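Long-range contact in phenylalanine--tRNA ligase beta subunit (Bacteroides fragilis, PDB 3IG2), which forms, with its alpha partner, the tetrameric ligase that joins L-phenylalanine to tRNA(Phe) at the expense of ATP: residues V13-N27 with N81-Y93. Sequence-based numbering, arbitrary orientation.
Sequences VAEQLVGCGFNEILN and NADLKFFEFGNCY
Phe87 slides its ring between Leu17 of the helix and Glu24 of the short strand. Leu17 CD1 lies over one ring face, 4.0 Å from the centroid of Phe87. Glu24 CB covers the other, also as a CH-pi contact. Val18 CG2 and Phe22 CB close on the ring edge, and Ala14 touches Phe87 CZ. With chi1 at 72°, CG of Phe87 sits between the backbone N and the carbonyl carbon, and this aims the ring at the helix.

Lys85 crosses Phe22 at about a right angle. Its CB rests over the centre of the Phe22 ring, 3.7 Å from the centroid, while Leu17 CD2 covers the opposite face. Tyr143 of helix 134-150 meets Phe22 edge-to-face. Beyond CG the Lys85 chain bends twice, about CG-CD and CD-CE, and CE comes to 3.3 Å from Cys20 O.

Phe86 points to the face of the sheet away from Phe87, and Ile25 CG2 lies over its ring. Three backbone bonds fix the parallel pairing: Asn23 N to Lys85 O, Phe87 N to Asn23 O, and Ile25 N to Phe87 O (2.8 Å). Glu88 extends the grip. Its OE2 accepts Asn27 N at 2.8 Å, from above the carboxylate plane, and also forms a salt bridge with Arg62. A water bridges Phe89 N and Glu24 OE1.

Gly21, with positive phi, ends the helix in a Schellman motif. The chain then turns back into strand 23-24, an outermost strand of the mixed sheet within this chain, beside strand 85-95. The Phe87 and Phe22 packing and the short parallel pairing join helix 6-19 to the sheet of the class II synthetase-like core domain of the beta subunit.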
loop_
_atom_site.group_PDB
_atom_site.type_symbol
_atom_site.label_atom_id
_atom_site.label_comp_id
_atom_site.label_asym_id
_atom_site.label_seq_id
_atom_site.Cartn_x
_atom_site.Cartn_y
_atom_site.Cartn_z
ATOM N N VAL B 13 -2.900 -10.781 15.184
ATOM C CA VAL B 13 -2.280 -9.482 15.509
ATOM C C VAL B 13 -0.897 -9.317 14.888
ATOM O O VAL B 13 -0.568 -8.232 14.395
ATOM C CB VAL B 13 -2.268 -9.217 17.031
ATOM C CG1 VAL B 13 -1.403 -8.013 17.381
ATOM C CG2 VAL B 13 -3.712 -8.967 17.522
ATOM N N ALA B 14 -0.124 -10.406 14.869
ATOM C CA ALA B 14 1.187 -10.430 14.231
ATOM C C ALA B 14 1.076 -10.161 12.737
ATOM O O ALA B 14 1.847 -9.355 12.193
ATOM C CB ALA B 14 1.890 -11.755 14.479
ATOM N N GLU B 15 0.133 -10.832 12.076
ATOM C CA GLU B 15 -0.093 -10.645 10.642
ATOM C C GLU B 15 -0.494 -9.205 10.338
ATOM O O GLU B 15 -0.032 -8.618 9.348
ATOM C CB GLU B 15 -1.149 -11.626 10.120
ATOM C CG GLU B 15 -0.768 -13.106 10.314
ATOM C CD GLU B 15 -1.774 -14.082 9.690
ATOM O OE1 GLU B 15 -2.941 -13.683 9.477
ATOM O OE2 GLU B 15 -1.400 -15.247 9.398
ATOM N N GLN B 16 -1.344 -8.634 11.196
ATOM C CA GLN B 16 -1.784 -7.259 11.026
ATOM C C GLN B 16 -0.631 -6.273 11.187
ATOM O O GLN B 16 -0.470 -5.362 10.369
ATOM C CB GLN B 16 -2.878 -6.919 12.018
ATOM C CG GLN B 16 -3.303 -5.471 11.970
ATOM C CD GLN B 16 -4.387 -5.181 12.977
ATOM O OE1 GLN B 16 -4.136 -4.566 14.013
ATOM N NE2 GLN B 16 -5.585 -5.666 12.706
ATOM N N LEU B 17 0.184 -6.470 12.219
ATOM C CA LEU B 17 1.334 -5.604 12.453
ATOM C C LEU B 17 2.368 -5.711 11.327
ATOM O O LEU B 17 2.886 -4.683 10.872
ATOM C CB LEU B 17 1.969 -5.888 13.827
ATOM C CG LEU B 17 1.117 -5.474 15.028
ATOM C CD1 LEU B 17 1.671 -5.991 16.353
ATOM C CD2 LEU B 17 0.966 -3.946 15.062
ATOM N N VAL B 18 2.651 -6.934 10.871
ATOM C CA VAL B 18 3.594 -7.148 9.762
ATOM C C VAL B 18 3.035 -6.439 8.527
ATOM O O VAL B 18 3.756 -5.752 7.823
ATOM C CB VAL B 18 3.872 -8.669 9.496
ATOM C CG1 VAL B 18 4.679 -8.882 8.194
ATOM C CG2 VAL B 18 4.621 -9.293 10.683
ATOM N N GLY B 19 1.725 -6.565 8.308
ATOM C CA GLY B 19 1.054 -5.870 7.204
ATOM C C GLY B 19 1.280 -4.356 7.252
ATOM O O GLY B 19 1.304 -3.699 6.214
ATOM N N CYS B 20 1.447 -3.806 8.454
ATOM C CA CYS B 20 1.627 -2.367 8.647
ATOM C C CYS B 20 3.095 -1.965 8.677
ATOM O O CYS B 20 3.432 -0.832 9.054
ATOM C CB CYS B 20 0.923 -1.906 9.931
ATOM S SG CYS B 20 -0.847 -1.977 9.807
ATOM N N GLY B 21 3.972 -2.883 8.282
ATOM C CA GLY B 21 5.404 -2.575 8.216
ATOM C C GLY B 21 6.179 -2.828 9.509
ATOM O O GLY B 21 7.324 -2.384 9.626
ATOM N N PHE B 22 5.586 -3.530 10.481
ATOM C CA PHE B 22 6.343 -3.925 11.681
ATOM C C PHE B 22 7.150 -5.168 11.380
ATOM O O PHE B 22 6.743 -5.983 10.547
ATOM C CB PHE B 22 5.420 -4.255 12.864
ATOM C CG PHE B 22 4.876 -3.063 13.581
ATOM C CD1 PHE B 22 5.336 -2.741 14.842
ATOM C CD2 PHE B 22 3.878 -2.269 13.001
ATOM C CE1 PHE B 22 4.825 -1.638 15.532
ATOM C CE2 PHE B 22 3.345 -1.152 13.690
ATOM C CZ PHE B 22 3.811 -0.847 14.948
ATOM N N ASN B 23 8.252 -5.332 12.111
ATOM C CA ASN B 23 8.983 -6.607 12.217
ATOM C C ASN B 23 8.905 -7.118 13.645
ATOM O O ASN B 23 9.100 -6.349 14.572
ATOM C CB ASN B 23 10.464 -6.388 11.896
ATOM C CG ASN B 23 10.683 -5.921 10.470
ATOM O OD1 ASN B 23 10.405 -6.652 9.526
ATOM N ND2 ASN B 23 11.157 -4.692 10.307
ATOM N N GLU B 24 8.667 -8.416 13.817
ATOM C CA GLU B 24 8.730 -9.032 15.118
ATOM C C GLU B 24 10.173 -9.139 15.657
ATOM O O GLU B 24 11.101 -9.476 14.915
ATOM C CB GLU B 24 8.064 -10.420 15.072
ATOM C CG GLU B 24 7.807 -10.991 16.467
ATOM C CD GLU B 24 6.885 -12.238 16.491
ATOM O OE1 GLU B 24 6.761 -12.848 17.581
ATOM O OE2 GLU B 24 6.280 -12.595 15.458
ATOM N N ILE B 25 10.363 -8.862 16.945
ATOM C CA ILE B 25 11.666 -9.056 17.572
ATOM C C ILE B 25 11.570 -10.003 18.752
ATOM O O ILE B 25 10.478 -10.257 19.275
ATOM C CB ILE B 25 12.351 -7.717 18.023
ATOM C CG1 ILE B 25 11.491 -7.000 19.073
ATOM C CG2 ILE B 25 12.694 -6.855 16.770
ATOM C CD1 ILE B 25 12.122 -5.730 19.740
ATOM N N LEU B 26 12.721 -10.528 19.165
ATOM C CA LEU B 26 12.721 -11.480 20.256
ATOM C C LEU B 26 13.908 -11.148 21.119
ATOM O O LEU B 26 15.025 -11.196 20.647
ATOM C CB LEU B 26 12.854 -12.886 19.687
ATOM C CG LEU B 26 12.153 -14.054 20.384
ATOM C CD1 LEU B 26 12.484 -14.206 21.886
ATOM C CD2 LEU B 26 10.620 -14.010 20.122
ATOM N N ASN B 27 13.664 -10.786 22.370
ATOM C CA ASN B 27 14.744 -10.437 23.289
ATOM C C ASN B 27 14.841 -11.413 24.470
ATOM O O ASN B 27 13.847 -12.025 24.876
ATOM C CB ASN B 27 14.599 -8.974 23.778
ATOM C CG ASN B 27 14.829 -7.933 22.648
ATOM O OD1 ASN B 27 13.935 -7.183 22.280
ATOM N ND2 ASN B 27 16.003 -7.905 22.122
ATOM N N ASN B 81 16.212 6.317 5.627
ATOM C CA ASN B 81 15.304 7.317 6.143
ATOM C C ASN B 81 14.016 6.697 6.670
ATOM O O ASN B 81 12.942 7.279 6.519
ATOM C CB ASN B 81 15.007 8.347 5.055
ATOM C CG ASN B 81 16.206 9.200 4.722
ATOM O OD1 ASN B 81 16.236 10.388 5.049
ATOM N ND2 ASN B 81 17.206 8.607 4.064
ATOM N N ALA B 82 14.131 5.527 7.301
ATOM C CA ALA B 82 12.953 4.779 7.743
ATOM C C ALA B 82 12.767 4.688 9.258
ATOM O O ALA B 82 13.715 4.531 10.025
ATOM C CB ALA B 82 12.937 3.379 7.122
ATOM N N ASP B 83 11.514 4.784 9.675
ATOM C CA ASP B 83 11.146 4.518 11.050
ATOM C C ASP B 83 11.348 3.022 11.303
ATOM O O ASP B 83 11.099 2.208 10.420
ATOM C CB ASP B 83 9.669 4.880 11.275
ATOM C CG ASP B 83 9.391 6.391 11.153
ATOM O OD1 ASP B 83 10.295 7.225 11.417
ATOM O OD2 ASP B 83 8.258 6.751 10.789
ATOM N N LEU B 84 11.806 2.661 12.497
ATOM C CA LEU B 84 11.778 1.280 12.928
ATOM C C LEU B 84 10.448 1.038 13.602
ATOM O O LEU B 84 10.018 1.852 14.410
ATOM C CB LEU B 84 12.881 1.010 13.933
ATOM C CG LEU B 84 14.312 1.177 13.461
ATOM C CD1 LEU B 84 15.204 0.742 14.614
ATOM C CD2 LEU B 84 14.606 0.348 12.187
ATOM N N LYS B 85 9.810 -0.078 13.259
ATOM C CA LYS B 85 8.590 -0.513 13.912
ATOM C C LYS B 85 8.708 -1.955 14.327
ATOM O O LYS B 85 8.738 -2.853 13.479
ATOM C CB LYS B 85 7.383 -0.343 12.997
ATOM C CG LYS B 85 7.208 1.077 12.541
ATOM C CD LYS B 85 5.790 1.329 12.081
ATOM C CE LYS B 85 5.659 1.063 10.636
ATOM N NZ LYS B 85 6.030 2.289 9.915
ATOM N N PHE B 86 8.757 -2.163 15.645
ATOM C CA PHE B 86 8.989 -3.466 16.211
ATOM C C PHE B 86 7.847 -3.907 17.121
ATOM O O PHE B 86 7.175 -3.083 17.738
ATOM C CB PHE B 86 10.253 -3.437 17.075
ATOM C CG PHE B 86 11.526 -3.237 16.309
ATOM C CD1 PHE B 86 11.698 -3.774 15.034
ATOM C CD2 PHE B 86 12.578 -2.543 16.884
ATOM C CE1 PHE B 86 12.910 -3.597 14.335
ATOM C CE2 PHE B 86 13.791 -2.371 16.207
ATOM C CZ PHE B 86 13.952 -2.890 14.926
ATOM N N PHE B 87 7.645 -5.216 17.211
ATOM C CA PHE B 87 6.762 -5.751 18.221
ATOM C C PHE B 87 7.334 -7.027 18.809
ATOM O O PHE B 87 8.111 -7.730 18.153
ATOM C CB PHE B 87 5.323 -5.951 17.698
ATOM C CG PHE B 87 5.157 -7.087 16.734
ATOM C CD1 PHE B 87 4.769 -8.341 17.181
ATOM C CD2 PHE B 87 5.333 -6.887 15.357
ATOM C CE1 PHE B 87 4.599 -9.397 16.292
ATOM C CE2 PHE B 87 5.178 -7.942 14.456
ATOM C CZ PHE B 87 4.809 -9.205 14.917
ATOM N N GLU B 88 6.948 -7.324 20.048
ATOM C CA GLU B 88 7.424 -8.520 20.696
ATOM C C GLU B 88 6.343 -9.058 21.594
ATOM O O GLU B 88 5.735 -8.302 22.330
ATOM C CB GLU B 88 8.709 -8.239 21.482
ATOM C CG GLU B 88 9.186 -9.442 22.316
ATOM C CD GLU B 88 10.529 -9.197 22.973
ATOM O OE1 GLU B 88 10.961 -8.010 22.990
ATOM O OE2 GLU B 88 11.150 -10.188 23.455
ATOM N N PHE B 89 6.077 -10.363 21.479
ATOM C CA PHE B 89 5.316 -11.085 22.487
ATOM C C PHE B 89 6.286 -11.759 23.451
ATOM O O PHE B 89 7.239 -12.412 23.023
ATOM C CB PHE B 89 4.478 -12.169 21.850
ATOM C CG PHE B 89 3.310 -11.663 21.083
ATOM C CD1 PHE B 89 2.099 -11.493 21.699
ATOM C CD2 PHE B 89 3.421 -11.400 19.729
ATOM C CE1 PHE B 89 1.005 -11.021 21.010
ATOM C CE2 PHE B 89 2.323 -10.933 19.001
ATOM C CZ PHE B 89 1.098 -10.741 19.657
ATOM N N GLY B 90 6.045 -11.617 24.746
ATOM C CA GLY B 90 6.919 -12.268 25.707
ATOM C C GLY B 90 6.401 -12.246 27.127
ATOM O O GLY B 90 5.558 -11.415 27.484
ATOM N N ASN B 91 6.898 -13.178 27.933
ATOM C CA ASN B 91 6.617 -13.164 29.359
ATOM C C ASN B 91 7.497 -12.164 30.076
ATOM O O ASN B 91 8.672 -11.996 29.703
ATOM C CB ASN B 91 6.876 -14.531 29.972
ATOM C CG ASN B 91 5.837 -15.585 29.542
ATOM O OD1 ASN B 91 6.206 -16.633 29.051
ATOM N ND2 ASN B 91 4.561 -15.299 29.733
ATOM N N CYS B 92 6.910 -11.532 31.100
ATOM C CA CYS B 92 7.633 -10.785 32.118
ATOM C C CYS B 92 7.367 -11.437 33.457
ATOM O O CYS B 92 6.463 -12.236 33.581
ATOM C CB CYS B 92 7.178 -9.320 32.155
ATOM S SG CYS B 92 7.674 -8.466 30.675
ATOM N N TYR B 93 8.174 -11.084 34.447
ATOM C CA TYR B 93 8.220 -11.763 35.718
ATOM C C TYR B 93 8.226 -10.742 36.861
ATOM O O TYR B 93 8.788 -9.657 36.731
ATOM C CB TYR B 93 9.470 -12.662 35.774
ATOM C CG TYR B 93 9.479 -13.661 34.641
ATOM C CD1 TYR B 93 8.851 -14.899 34.781
ATOM C CD2 TYR B 93 10.054 -13.348 33.418
ATOM C CE1 TYR B 93 8.811 -15.810 33.735
ATOM C CE2 TYR B 93 10.028 -14.261 32.356
ATOM C CZ TYR B 93 9.408 -15.498 32.530
ATOM O OH TYR B 93 9.361 -16.413 31.510
HETATM O O HOH W 1 7.950 -11.938 19.750
#